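Local coordinates for odorant-binding protein 47 (Anopheles gambiae, PDB 3PM2) that binds hydrophobic odorants such as menthol, citronellal and indole and is thought to carry them through the fluid around olfactory sensory dendrites, at residues Ala29-Thr32 with Cys33-Lys36; Gln40-Arg43 with Gln44-Met47; Asp83-Lys86 with Ser87-Pro90; Asp108-Lys111 with Asp112-Glu115; Ala139-Gly142 with Met143-Ala147. One frame throughout, in Å; residues are numbered along the deposited sequence.

Contact 1 (Ala29-Thr32 with Cys33-Lys36); sequences AFMT and CHSK
Ala29 O receives the backbone N-H of Cys33 one turn on, but the bond is weak, with 3.4 Å from Cys33 N to Ala29 O. Cys33 SG also lies near it, 3.6 Å from Ala29 O. Phe30 comes next. Its O takes a shorter bond from His34 N, 2.8 Å. The Phe30 ring stands with CG opposite the backbone N (chi1 -179°), and its CE2 comes within 4.1 Å of His34 CB. These are successive i to i+4 bonds inside helix 27-44. Phe30 and Cys33 both rest on Val60 of helix 55-63, and the disulfide from Cys33 to Cys59 ties the two helices together covalently. Met31 O accepts from Ser35 N at 2.8 Å, and this bond is nearly straight. The Met31 chain folds at chi2 and chi3 and runs alongside His34. Its CE reaches His34 CD2 at 3.9 Å, and SD sits 4.9 Å from the centroid of the His34 ring, obliquely to it. His34 ND1 is hydrogen-bonded to the terminal carboxylate oxygen OXT of Leu173, which fixes the turn of the ring. Thr32 O takes the N-H of Lys36, 3.2 Å from Lys36 N. Thr32 OG1 turns back to Ser28 O.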
loop_
_atom_site.group_PDB
_atom_site.type_symbol
_atom_site.label_atom_id
_atom_site.label_comp_id
_atom_site.label_asym_id
_atom_site.label_seq_id
_atom_site.Cartn_x
_atom_site.Cartn_y
_atom_site.Cartn_z
ATOM N N ALA A 29 13.556 -4.575 -3.202
ATOM C CA ALA A 29 13.165 -4.850 -1.822
ATOM C C ALA A 29 11.655 -5.137 -1.721
ATOM O O ALA A 29 11.244 -6.022 -0.972
ATOM C CB ALA A 29 13.569 -3.693 -0.932
ATOM N N PHE A 30 10.843 -4.457 -2.531
ATOM C CA PHE A 30 9.412 -4.721 -2.552
ATOM C C PHE A 30 9.132 -6.143 -3.074
ATOM O O PHE A 30 8.307 -6.851 -2.493
ATOM C CB PHE A 30 8.675 -3.692 -3.424
ATOM C CG PHE A 30 7.194 -3.953 -3.419
ATOM C CD1 PHE A 30 6.393 -3.472 -2.393
ATOM C CD2 PHE A 30 6.600 -4.724 -4.420
ATOM C CE1 PHE A 30 5.025 -3.762 -2.358
ATOM C CE2 PHE A 30 5.228 -5.004 -4.383
ATOM C CZ PHE A 30 4.460 -4.519 -3.350
ATOM N N MET A 31 9.808 -6.550 -4.173
ATOM C CA MET A 31 9.581 -7.862 -4.783
ATOM C C MET A 31 9.911 -9.016 -3.864
ATOM O O MET A 31 9.183 -10.011 -3.862
ATOM C CB MET A 31 10.255 -7.981 -6.157
ATOM C CG MET A 31 9.440 -7.312 -7.267
ATOM S SD MET A 31 7.694 -7.852 -7.414
ATOM C CE MET A 31 7.898 -9.636 -7.700
ATOM N N THR A 32 10.977 -8.865 -3.044
ATOM C CA THR A 32 11.375 -9.848 -2.033
ATOM C C THR A 32 10.197 -10.051 -1.056
ATOM O O THR A 32 9.841 -11.189 -0.738
ATOM C CB THR A 32 12.637 -9.344 -1.313
ATOM O OG1 THR A 32 13.680 -9.189 -2.270
ATOM C CG2 THR A 32 13.093 -10.272 -0.197
ATOM N N CYS A 33 9.616 -8.944 -0.562
ATOM C CA CYS A 33 8.477 -8.990 0.366
ATOM C C CYS A 33 7.231 -9.564 -0.272
ATOM O O CYS A 33 6.521 -10.353 0.368
ATOM C CB CYS A 33 8.233 -7.603 0.941
ATOM S SG CYS A 33 9.549 -7.078 2.063
ATOM N N HIS A 34 6.968 -9.169 -1.521
ATOM C CA HIS A 34 5.829 -9.674 -2.290
ATOM C C HIS A 34 5.949 -11.199 -2.445
ATOM O O HIS A 34 5.010 -11.920 -2.126
ATOM C CB HIS A 34 5.773 -8.991 -3.687
ATOM C CG HIS A 34 4.764 -9.617 -4.602
ATOM N ND1 HIS A 34 3.468 -9.133 -4.693
ATOM C CD2 HIS A 34 4.884 -10.693 -5.412
ATOM C CE1 HIS A 34 2.850 -9.930 -5.548
ATOM N NE2 HIS A 34 3.659 -10.882 -6.005
ATOM N N SER A 35 7.100 -11.695 -2.948
ATOM C CA SER A 35 7.300 -13.138 -3.136
ATOM C C SER A 35 7.074 -13.942 -1.818
ATOM O O SER A 35 6.403 -14.981 -1.810
ATOM C CB SER A 35 8.699 -13.389 -3.708
ATOM O OG SER A 35 8.943 -14.774 -3.915
ATOM N N LYS A 36 7.605 -13.419 -0.702
ATOM C CA LYS A 36 7.511 -14.085 0.603
ATOM C C LYS A 36 6.081 -14.231 1.127
ATOM O O LYS A 36 5.740 -15.300 1.652
ATOM C CB LYS A 36 8.346 -13.301 1.628
ATOM C CG LYS A 36 8.629 -14.074 2.901
ATOM C CD LYS A 36 9.489 -13.243 3.827
ATOM C CE LYS A 36 9.796 -13.961 5.113
ATOM N NZ LYS A 36 10.232 -13.004 6.166
#

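Contact 2 (Gln40-Arg43 with Gln44-Met47); sequences QTKR and QMAM
The side chains of Gln40 and Gln44 lie side by side and point the same way, but their amide planes are turned 56° apart. Gln40 NE2 and Gln44 NE2 come to 3.7 Å without bonding to each other. A water joins them instead. It accepts from Gln40 NE2 at 3.0 Å and donates to Gln44 OE1 at 2.7 Å. Its other proton goes to Thr41 OG1, 2.8 Å away. Thr41 OG1 is also hydrogen-bonded to Trp37 O. Three protein groups thus grip the one water. Gln40 reaches it with CG set between its backbone N and carbonyl carbon (chi1 77°) and a further bend at chi2. The remaining amide atoms have other partners: Gln40 OE1 takes the N-H of Gln128, and Gln44 NE2 gives to Glu127 OE2. Along the backbone, Gln44 N still bonds to Gln40 O at 2.9 Å in the helical way. Met45 N then divides weakly between Thr41 O and Lys42 O. Ala46 N bonds to Arg43 O at 3.1 Å, from above the carbonyl plane. The spacing shortens as helix 27-44 runs into a type I turn from Gln44 to Met47. The Met45 chain bends back beside Lys42, with CE near Lys42 CG. Gln40 touches Cys55 and Thr41 touches Val56 of helix 55-63. The Met45 side chain touches Leu6 and Leu173 in loops, and Met47 packs on Arg52 and Ala123.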
loop_
_atom_site.group_PDB
_atom_site.type_symbol
_atom_site.label_atom_id
_atom_site.label_comp_id
_atom_site.label_asym_id
_atom_site.label_seq_id
_atom_site.Cartn_x
_atom_site.Cartn_y
_atom_site.Cartn_z
ATOM N N GLN A 40 -0.132 -15.973 1.320
ATOM C CA GLN A 40 -1.036 -15.811 2.442
ATOM C C GLN A 40 -1.844 -14.522 2.319
ATOM O O GLN A 40 -2.975 -14.500 2.788
ATOM C CB GLN A 40 -0.350 -16.009 3.807
ATOM C CG GLN A 40 0.501 -14.855 4.316
ATOM C CD GLN A 40 0.455 -14.816 5.838
ATOM O OE1 GLN A 40 0.645 -15.845 6.527
ATOM N NE2 GLN A 40 0.224 -13.626 6.407
ATOM N N THR A 41 -1.291 -13.462 1.697
ATOM C CA THR A 41 -2.056 -12.214 1.532
ATOM C C THR A 41 -3.342 -12.467 0.717
ATOM O O THR A 41 -4.435 -12.016 1.094
ATOM C CB THR A 41 -1.165 -11.072 1.051
ATOM O OG1 THR A 41 -0.117 -10.914 2.018
ATOM C CG2 THR A 41 -1.926 -9.742 0.908
ATOM N N LYS A 42 -3.206 -13.225 -0.369
ATOM C CA LYS A 42 -4.349 -13.589 -1.241
ATOM C C LYS A 42 -5.336 -14.435 -0.459
ATOM O O LYS A 42 -6.538 -14.202 -0.570
ATOM C CB LYS A 42 -3.865 -14.291 -2.512
ATOM C CG LYS A 42 -3.180 -13.305 -3.459
ATOM C CD LYS A 42 -2.779 -13.936 -4.760
ATOM C CE LYS A 42 -2.661 -12.882 -5.824
ATOM N NZ LYS A 42 -2.107 -13.452 -7.087
ATOM N N ARG A 43 -4.848 -15.375 0.382
ATOM C CA ARG A 43 -5.746 -16.187 1.208
ATOM C C ARG A 43 -6.543 -15.290 2.152
ATOM O O ARG A 43 -7.748 -15.491 2.342
ATOM C CB ARG A 43 -4.965 -17.233 2.023
ATOM C CG ARG A 43 -4.547 -18.435 1.193
ATOM C CD ARG A 43 -4.259 -19.652 2.052
ATOM N NE ARG A 43 -5.470 -20.260 2.615
ATOM C CZ ARG A 43 -5.490 -21.446 3.210
ATOM N NH1 ARG A 43 -4.373 -22.158 3.329
ATOM N NH2 ARG A 43 -6.624 -21.935 3.684
ATOM N N GLN A 44 -5.866 -14.303 2.756
ATOM C CA GLN A 44 -6.516 -13.364 3.694
ATOM C C GLN A 44 -7.566 -12.467 3.021
ATOM O O GLN A 44 -8.470 -11.996 3.709
ATOM C CB GLN A 44 -5.495 -12.540 4.462
ATOM C CG GLN A 44 -4.595 -13.379 5.397
ATOM C CD GLN A 44 -3.518 -12.510 5.986
ATOM O OE1 GLN A 44 -2.974 -11.616 5.321
ATOM N NE2 GLN A 44 -3.226 -12.718 7.263
ATOM N N MET A 45 -7.491 -12.257 1.696
ATOM C CA MET A 45 -8.538 -11.497 0.993
ATOM C C MET A 45 -9.870 -12.251 0.948
ATOM O O MET A 45 -10.889 -11.643 0.625
ATOM C CB MET A 45 -8.155 -11.267 -0.471
ATOM C CG MET A 45 -7.156 -10.232 -0.661
ATOM S SD MET A 45 -6.812 -10.246 -2.430
ATOM C CE MET A 45 -5.118 -9.883 -2.322
ATOM N N ALA A 46 -9.847 -13.582 1.162
ATOM C CA ALA A 46 -11.021 -14.453 1.090
ATOM C C ALA A 46 -11.483 -14.854 2.487
ATOM O O ALA A 46 -12.041 -15.946 2.678
ATOM C CB ALA A 46 -10.682 -15.700 0.261
ATOM N N MET A 47 -11.252 -13.978 3.473
ATOM C CA MET A 47 -11.657 -14.257 4.851
ATOM C C MET A 47 -12.530 -13.135 5.359
ATOM O O MET A 47 -12.226 -11.966 5.148
ATOM C CB MET A 47 -10.460 -14.506 5.761
ATOM C CG MET A 47 -9.715 -15.791 5.401
ATOM S SD MET A 47 -8.083 -15.825 6.116
ATOM C CE MET A 47 -8.509 -16.223 7.737
HETATM O O HOH W 1 -0.320 -11.125 4.827
#

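Contact 3 (Asp83-Lys86 with Ser87-Pro90); sequences DSTK and SMAP. Unlike the reference sequence in segment 83-86: Asp83 (reference Ala).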
loop_
_atom_site.group_PDB
_atom_site.type_symbol
_atom_site.label_atom_id
_atom_site.label_comp_id
_atom_site.label_asym_id
_atom_site.label_seq_id
_atom_site.Cartn_x
_atom_site.Cartn_y
_atom_site.Cartn_z
ATOM N N ASP A 83 12.620 11.828 -0.347
ATOM C CA ASP A 83 13.837 11.481 -1.076
ATOM C C ASP A 83 13.538 11.063 -2.496
ATOM O O ASP A 83 14.146 11.522 -3.378
ATOM C CB ASP A 83 14.681 10.377 -0.433
ATOM C CG ASP A 83 16.063 10.119 -1.189
ATOM O OD1 ASP A 83 16.951 11.001 -1.175
ATOM O OD2 ASP A 83 16.294 9.017 -1.751
ATOM N N SER A 84 12.567 10.179 -2.695
ATOM C CA SER A 84 12.213 9.732 -4.050
ATOM C C SER A 84 11.696 10.871 -4.956
ATOM O O SER A 84 11.856 10.786 -6.174
ATOM C CB SER A 84 11.209 8.586 -4.006
ATOM O OG SER A 84 9.922 9.036 -3.612
ATOM N N THR A 85 11.100 11.927 -4.366
ATOM C CA THR A 85 10.522 13.061 -5.119
ATOM C C THR A 85 11.529 14.129 -5.555
ATOM O O THR A 85 11.178 14.962 -6.391
ATOM C CB THR A 85 9.360 13.729 -4.330
ATOM O OG1 THR A 85 9.896 14.468 -3.228
ATOM C CG2 THR A 85 8.326 12.735 -3.842
ATOM N N LYS A 86 12.762 14.131 -4.989
ATOM C CA LYS A 86 13.763 15.170 -5.248
ATOM C C LYS A 86 14.099 15.398 -6.726
ATOM O O LYS A 86 14.394 16.532 -7.106
ATOM C CB LYS A 86 15.018 15.003 -4.367
ATOM C CG LYS A 86 15.921 13.831 -4.748
ATOM C CD LYS A 86 16.967 13.542 -3.679
ATOM C CE LYS A 86 17.648 12.211 -3.882
ATOM N NZ LYS A 86 18.782 12.286 -4.832
ATOM N N SER A 87 14.055 14.332 -7.554
ATOM C CA SER A 87 14.334 14.455 -8.986
ATOM C C SER A 87 13.077 14.268 -9.841
ATOM O O SER A 87 13.156 14.210 -11.077
ATOM C CB SER A 87 15.474 13.533 -9.406
ATOM O OG SER A 87 16.673 13.902 -8.746
ATOM N N MET A 88 11.906 14.227 -9.180
ATOM C CA MET A 88 10.619 14.119 -9.843
ATOM C C MET A 88 10.026 15.496 -10.142
ATOM O O MET A 88 10.602 16.503 -9.715
ATOM C CB MET A 88 9.664 13.285 -8.993
ATOM C CG MET A 88 10.104 11.852 -8.845
ATOM S SD MET A 88 8.906 10.873 -7.896
ATOM C CE MET A 88 7.642 10.633 -9.116
ATOM N N ALA A 89 8.867 15.550 -10.865
ATOM C CA ALA A 89 8.158 16.802 -11.165
ATOM C C ALA A 89 7.844 17.524 -9.824
ATOM O O ALA A 89 7.569 16.841 -8.830
ATOM C CB ALA A 89 6.873 16.501 -11.919
ATOM N N PRO A 90 7.931 18.878 -9.766
ATOM C CA PRO A 90 7.763 19.579 -8.474
ATOM C C PRO A 90 6.403 19.432 -7.819
ATOM O O PRO A 90 6.285 19.646 -6.609
ATOM C CB PRO A 90 8.104 21.035 -8.795
ATOM C CG PRO A 90 7.927 21.161 -10.270
ATOM C CD PRO A 90 8.286 19.822 -10.846
HETATM O O HOH W 2 13.996 11.413 -7.466
HETATM O O HOH W 3 8.891 16.711 -6.449
HETATM O O HOH W 4 12.819 18.079 -9.504
#
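Met88 N bonds to Thr85 O at 3.0 Å and closes a type I turn from Thr85 to Met88. The donor stands 66° out of the carbonyl plane of Thr85. The Met88 side chain folds back over the same turn. Its CB lies 3.4 Å from Thr85 O. Its CG and SD both come within 3.4 Å of Ser84 O, because CG lies beside the backbone N (chi1 -65°) and the chain bends again at chi3. Waters take up the polar groups that the turn leaves over. One accepts from Ser87 N at 2.9 Å and donates to Ser84 O at 2.6 Å, so it spans a gap too wide for a direct bond. A second donates to Thr85 O and to Ala89 O. A third links Lys86 O with Met88 O. Farther out, Ser84 OG is held by Tyr81 O and Phe23 N, and Thr85 OG1 by Leu82 O. Pro22 touches Ser84, Thr85 and Met88, while Thr85 also meets Trp92 and Thr96 of helix 92-109. The turn begins the loop between helix 74-85 and helix 92-109. Thr85 O has two donors, Met88 N and a water; water also serves Ser84 O and Lys86 O where the helical bonding stops.

Contact 4 (Asp108-Lys111 with Asp112-Glu115); sequences DSIK and DEIE. Unlike the reference sequence in segment 108-111: Ser109 (reference Thr).
Ile110 and Ile114 meet at the joint between helix 92-109 and helix 111-118. Ile110 is the first residue to leave the earlier helix and also the N-cap of the next. Its carbonyl starts the new run of i to i+4 bonds, taking the N-H of Ile114 at 2.9 Å from Ile114 N, almost in line with the C=O bond. Lys111 O does the same for Glu115 N, also at 2.9 Å. Both bonds are close to straight. Across the joint, Lys111 N bonds back to Asp108 O at 3.3 Å. The side chains of Ile110 and Ile114 cross at about a right angle. Ile110 holds CG1 in the crowded position between backbone N and carbonyl carbon (chi1 60°). From there CG1 lies 3.7 Å from Ile114 CD1. The tip of Ile110, CD1, reaches Glu113 OE1 at 4.0 Å, an apolar group beside an acid oxygen. Ile114 is buried. It packs on His131 and Pro132, and on Ile133 and Thr136 of helix 133-147, so the short helix is laid against that core helix. Lys111 and Glu115 are exposed. Lys111 NZ lies near Lys71 NZ, a close approach of like charges. Glu115 OE2 makes a weak hydrogen bond to His131 NE2. It stays 5.8 Å from Lys111 NZ, so the two opposite charges are near but not in contact.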
loop_
_atom_site.group_PDB
_atom_site.type_symbol
_atom_site.label_atom_id
_atom_site.label_comp_id
_atom_site.label_asym_id
_atom_site.label_seq_id
_atom_site.Cartn_x
_atom_site.Cartn_y
_atom_site.Cartn_z
ATOM N N ASP A 108 -5.703 6.652 12.042
ATOM C CA ASP A 108 -6.165 7.025 13.379
ATOM C C ASP A 108 -7.673 6.817 13.516
ATOM O O ASP A 108 -8.114 6.389 14.572
ATOM C CB ASP A 108 -5.790 8.479 13.684
ATOM C CG ASP A 108 -6.347 8.980 15.003
ATOM O OD1 ASP A 108 -5.887 8.501 16.060
ATOM O OD2 ASP A 108 -7.300 9.792 14.974
ATOM N N SER A 109 -8.456 7.095 12.445
ATOM C CA SER A 109 -9.926 6.955 12.492
ATOM C C SER A 109 -10.383 5.504 12.656
ATOM O O SER A 109 -11.477 5.281 13.158
ATOM C CB SER A 109 -10.550 7.547 11.227
ATOM O OG SER A 109 -10.161 6.818 10.076
ATOM N N ILE A 110 -9.544 4.537 12.254
ATOM C CA ILE A 110 -9.839 3.109 12.366
ATOM C C ILE A 110 -8.909 2.377 13.349
ATOM O O ILE A 110 -8.802 1.149 13.285
ATOM C CB ILE A 110 -9.955 2.415 10.977
ATOM C CG1 ILE A 110 -8.626 2.530 10.162
ATOM C CG2 ILE A 110 -11.174 2.968 10.177
ATOM C CD1 ILE A 110 -8.550 1.631 8.966
ATOM N N LYS A 111 -8.306 3.118 14.305
ATOM C CA LYS A 111 -7.439 2.598 15.365
ATOM C C LYS A 111 -8.024 1.334 16.006
ATOM O O LYS A 111 -7.312 0.362 16.152
ATOM C CB LYS A 111 -7.260 3.655 16.469
ATOM C CG LYS A 111 -5.881 4.261 16.546
ATOM C CD LYS A 111 -5.769 5.265 17.697
ATOM C CE LYS A 111 -4.385 5.872 17.789
ATOM N NZ LYS A 111 -3.374 4.908 18.310
ATOM N N ASP A 112 -9.307 1.336 16.398
ATOM C CA ASP A 112 -9.882 0.158 17.064
ATOM C C ASP A 112 -9.890 -1.107 16.208
ATOM O O ASP A 112 -9.495 -2.182 16.687
ATOM C CB ASP A 112 -11.240 0.490 17.676
ATOM C CG ASP A 112 -11.111 1.476 18.841
ATOM O OD1 ASP A 112 -10.031 1.502 19.494
ATOM O OD2 ASP A 112 -12.082 2.205 19.110
ATOM N N GLU A 113 -10.265 -0.964 14.937
ATOM C CA GLU A 113 -10.274 -2.065 13.967
ATOM C C GLU A 113 -8.847 -2.565 13.720
ATOM O O GLU A 113 -8.612 -3.776 13.728
ATOM C CB GLU A 113 -10.903 -1.581 12.677
ATOM C CG GLU A 113 -10.963 -2.642 11.600
ATOM C CD GLU A 113 -11.538 -2.078 10.325
ATOM O OE1 GLU A 113 -10.754 -1.736 9.411
ATOM O OE2 GLU A 113 -12.775 -1.913 10.268
ATOM N N ILE A 114 -7.888 -1.625 13.559
ATOM C CA ILE A 114 -6.474 -1.992 13.373
ATOM C C ILE A 114 -5.975 -2.781 14.599
ATOM O O ILE A 114 -5.373 -3.835 14.440
ATOM C CB ILE A 114 -5.624 -0.723 13.095
ATOM C CG1 ILE A 114 -5.942 -0.158 11.676
ATOM C CG2 ILE A 114 -4.110 -1.020 13.258
ATOM C CD1 ILE A 114 -5.316 1.257 11.342
ATOM N N GLU A 115 -6.230 -2.264 15.814
ATOM C CA GLU A 115 -5.845 -2.931 17.044
ATOM C C GLU A 115 -6.453 -4.321 17.231
ATOM O O GLU A 115 -5.765 -5.236 17.681
ATOM C CB GLU A 115 -6.064 -2.026 18.253
ATOM C CG GLU A 115 -5.025 -0.912 18.328
ATOM C CD GLU A 115 -3.588 -1.307 18.018
ATOM O OE1 GLU A 115 -3.038 -2.196 18.711
ATOM O OE2 GLU A 115 -3.021 -0.741 17.054
#

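Contact 5 (Ala139-Gly142 with Met143-Ala147); sequences ACMG and MTLFA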
loop_
_atom_site.group_PDB
_atom_site.type_symbol
_atom_site.label_atom_id
_atom_site.label_comp_id
_atom_site.label_asym_id
_atom_site.label_seq_id
_atom_site.Cartn_x
_atom_site.Cartn_y
_atom_site.Cartn_z
ATOM N N ALA A 139 -0.924 0.744 1.635
ATOM C CA ALA A 139 -2.017 0.597 0.675
ATOM C C ALA A 139 -2.565 1.964 0.298
ATOM O O ALA A 139 -2.699 2.265 -0.887
ATOM C CB ALA A 139 -3.139 -0.260 1.261
ATOM N N CYS A 140 -2.854 2.796 1.307
ATOM C CA CYS A 140 -3.376 4.143 1.148
ATOM C C CYS A 140 -2.372 5.018 0.378
ATOM O O CYS A 140 -2.773 5.752 -0.531
ATOM C CB CYS A 140 -3.702 4.731 2.515
ATOM S SG CYS A 140 -4.267 6.440 2.463
ATOM N N MET A 141 -1.083 4.938 0.719
ATOM C CA MET A 141 -0.077 5.744 0.023
ATOM C C MET A 141 -0.049 5.458 -1.470
ATOM O O MET A 141 -0.122 6.381 -2.289
ATOM C CB MET A 141 1.311 5.600 0.642
ATOM C CG MET A 141 1.510 6.429 1.904
ATOM S SD MET A 141 1.174 8.207 1.765
ATOM C CE MET A 141 2.447 8.681 0.536
ATOM N N GLY A 142 0.071 4.190 -1.822
ATOM C CA GLY A 142 0.124 3.805 -3.220
ATOM C C GLY A 142 -1.102 4.221 -4.007
ATOM O O GLY A 142 -0.973 4.760 -5.117
ATOM N N MET A 143 -2.300 3.975 -3.447
ATOM C CA MET A 143 -3.545 4.311 -4.164
ATOM C C MET A 143 -3.697 5.815 -4.328
ATOM O O MET A 143 -4.078 6.265 -5.403
ATOM C CB MET A 143 -4.778 3.725 -3.443
ATOM C CG MET A 143 -4.771 2.198 -3.451
ATOM S SD MET A 143 -6.211 1.474 -2.580
ATOM C CE MET A 143 -5.921 1.924 -1.006
ATOM N N THR A 144 -3.407 6.573 -3.262
ATOM C CA THR A 144 -3.537 8.041 -3.290
ATOM C C THR A 144 -2.539 8.674 -4.269
ATOM O O THR A 144 -2.939 9.556 -5.037
ATOM C CB THR A 144 -3.389 8.634 -1.876
ATOM O OG1 THR A 144 -4.346 8.011 -0.995
ATOM C CG2 THR A 144 -3.550 10.161 -1.869
ATOM N N LEU A 145 -1.250 8.262 -4.220
ATOM C CA LEU A 145 -0.231 8.821 -5.132
ATOM C C LEU A 145 -0.605 8.629 -6.596
ATOM O O LEU A 145 -0.514 9.570 -7.383
ATOM C CB LEU A 145 1.180 8.243 -4.872
ATOM C CG LEU A 145 1.770 8.596 -3.487
ATOM C CD1 LEU A 145 2.981 7.680 -3.156
ATOM C CD2 LEU A 145 1.997 10.135 -3.328
ATOM N N PHE A 146 -1.050 7.419 -6.947
ATOM C CA PHE A 146 -1.460 7.074 -8.307
ATOM C C PHE A 146 -2.662 7.913 -8.776
ATOM O O PHE A 146 -2.638 8.418 -9.899
ATOM C CB PHE A 146 -1.763 5.562 -8.403
ATOM C CG PHE A 146 -1.933 5.028 -9.808
ATOM C CD1 PHE A 146 -0.827 4.831 -10.637
ATOM C CD2 PHE A 146 -3.187 4.669 -10.286
ATOM C CE1 PHE A 146 -0.975 4.262 -11.907
ATOM C CE2 PHE A 146 -3.339 4.135 -11.577
ATOM C CZ PHE A 146 -2.234 3.939 -12.380
ATOM N N ALA A 147 -3.690 8.071 -7.910
ATOM C CA ALA A 147 -4.914 8.849 -8.191
ATOM C C ALA A 147 -4.658 10.357 -8.336
ATOM O O ALA A 147 -5.366 11.043 -9.074
ATOM C CB ALA A 147 -5.935 8.609 -7.082
#
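Thr144 has OG1 beside its backbone N (chi1 -55°), which brings the hydroxyl back over Cys140 O. The hydroxyl donates to that oxygen at 2.8 Å from Thr144 OG1. Thr144 N donates to the same Cys140 O at 2.9 Å. This is a threonine side chain bonding to the carbonyl four residues back within a helix, added to the i to i+4 backbone bond. The two donors come from opposite faces of the carbonyl plane, so one oxygen is gripped twice by one residue. Cys140 SG swings opposite its own backbone N (chi1 177°) and passes 3.8 Å from Thr144 OG1. Met141 bends at both chi2 and chi3, and its CE curls round to Leu145 CD1 at 3.9 Å. Leu145 CG sits close over Met141 O, at 3.1 Å, while Leu145 N bonds to that oxygen. All this lies on helix 133-147 of this mainly helical odorant-binding fold. The disulfide from Cys140 to Cys103 joins it to helix 92-109. Met141 packs on Ala99 and Ile100 of that helix, and both Met141 and Leu145 touch Tyr81 of helix 74-85. On another side of the helix, Met143 N bonds to Ala139 O at 3.1 Å. The Met143 chain turns at chi3 and returns over the same carbonyl, with CE 3.2 Å from Ala139 O. Ala139 also meets Pro171. Gly142 O accepts from Phe146 N at 3.2 Å. The Phe146 ring leads away from this turn into edge-to-face packing with Phe172 and Phe154.

Contacts 1 and 2 follow each other on helix 27-44, with centres 17 Å apart: contact 1 is near its start and contact 2 at its end. Contact 3 lies 34 Å from contact 2, centre to centre, on the opposite side of the chain's centre. Helix 92-109 starts just after contact 3 and ends within contact 4. Contact 5 is the most central, about 7 Å from the centre of the chain. The centres of contacts 3 and 4 are 32 Å apart, and 16 and 19 Å from the centre of contact 5. Contacts 3 and 5 come to about 7 Å at their nearest atoms. Contacts 1 and 5 each hold one cysteine of a helix-to-helix disulfide.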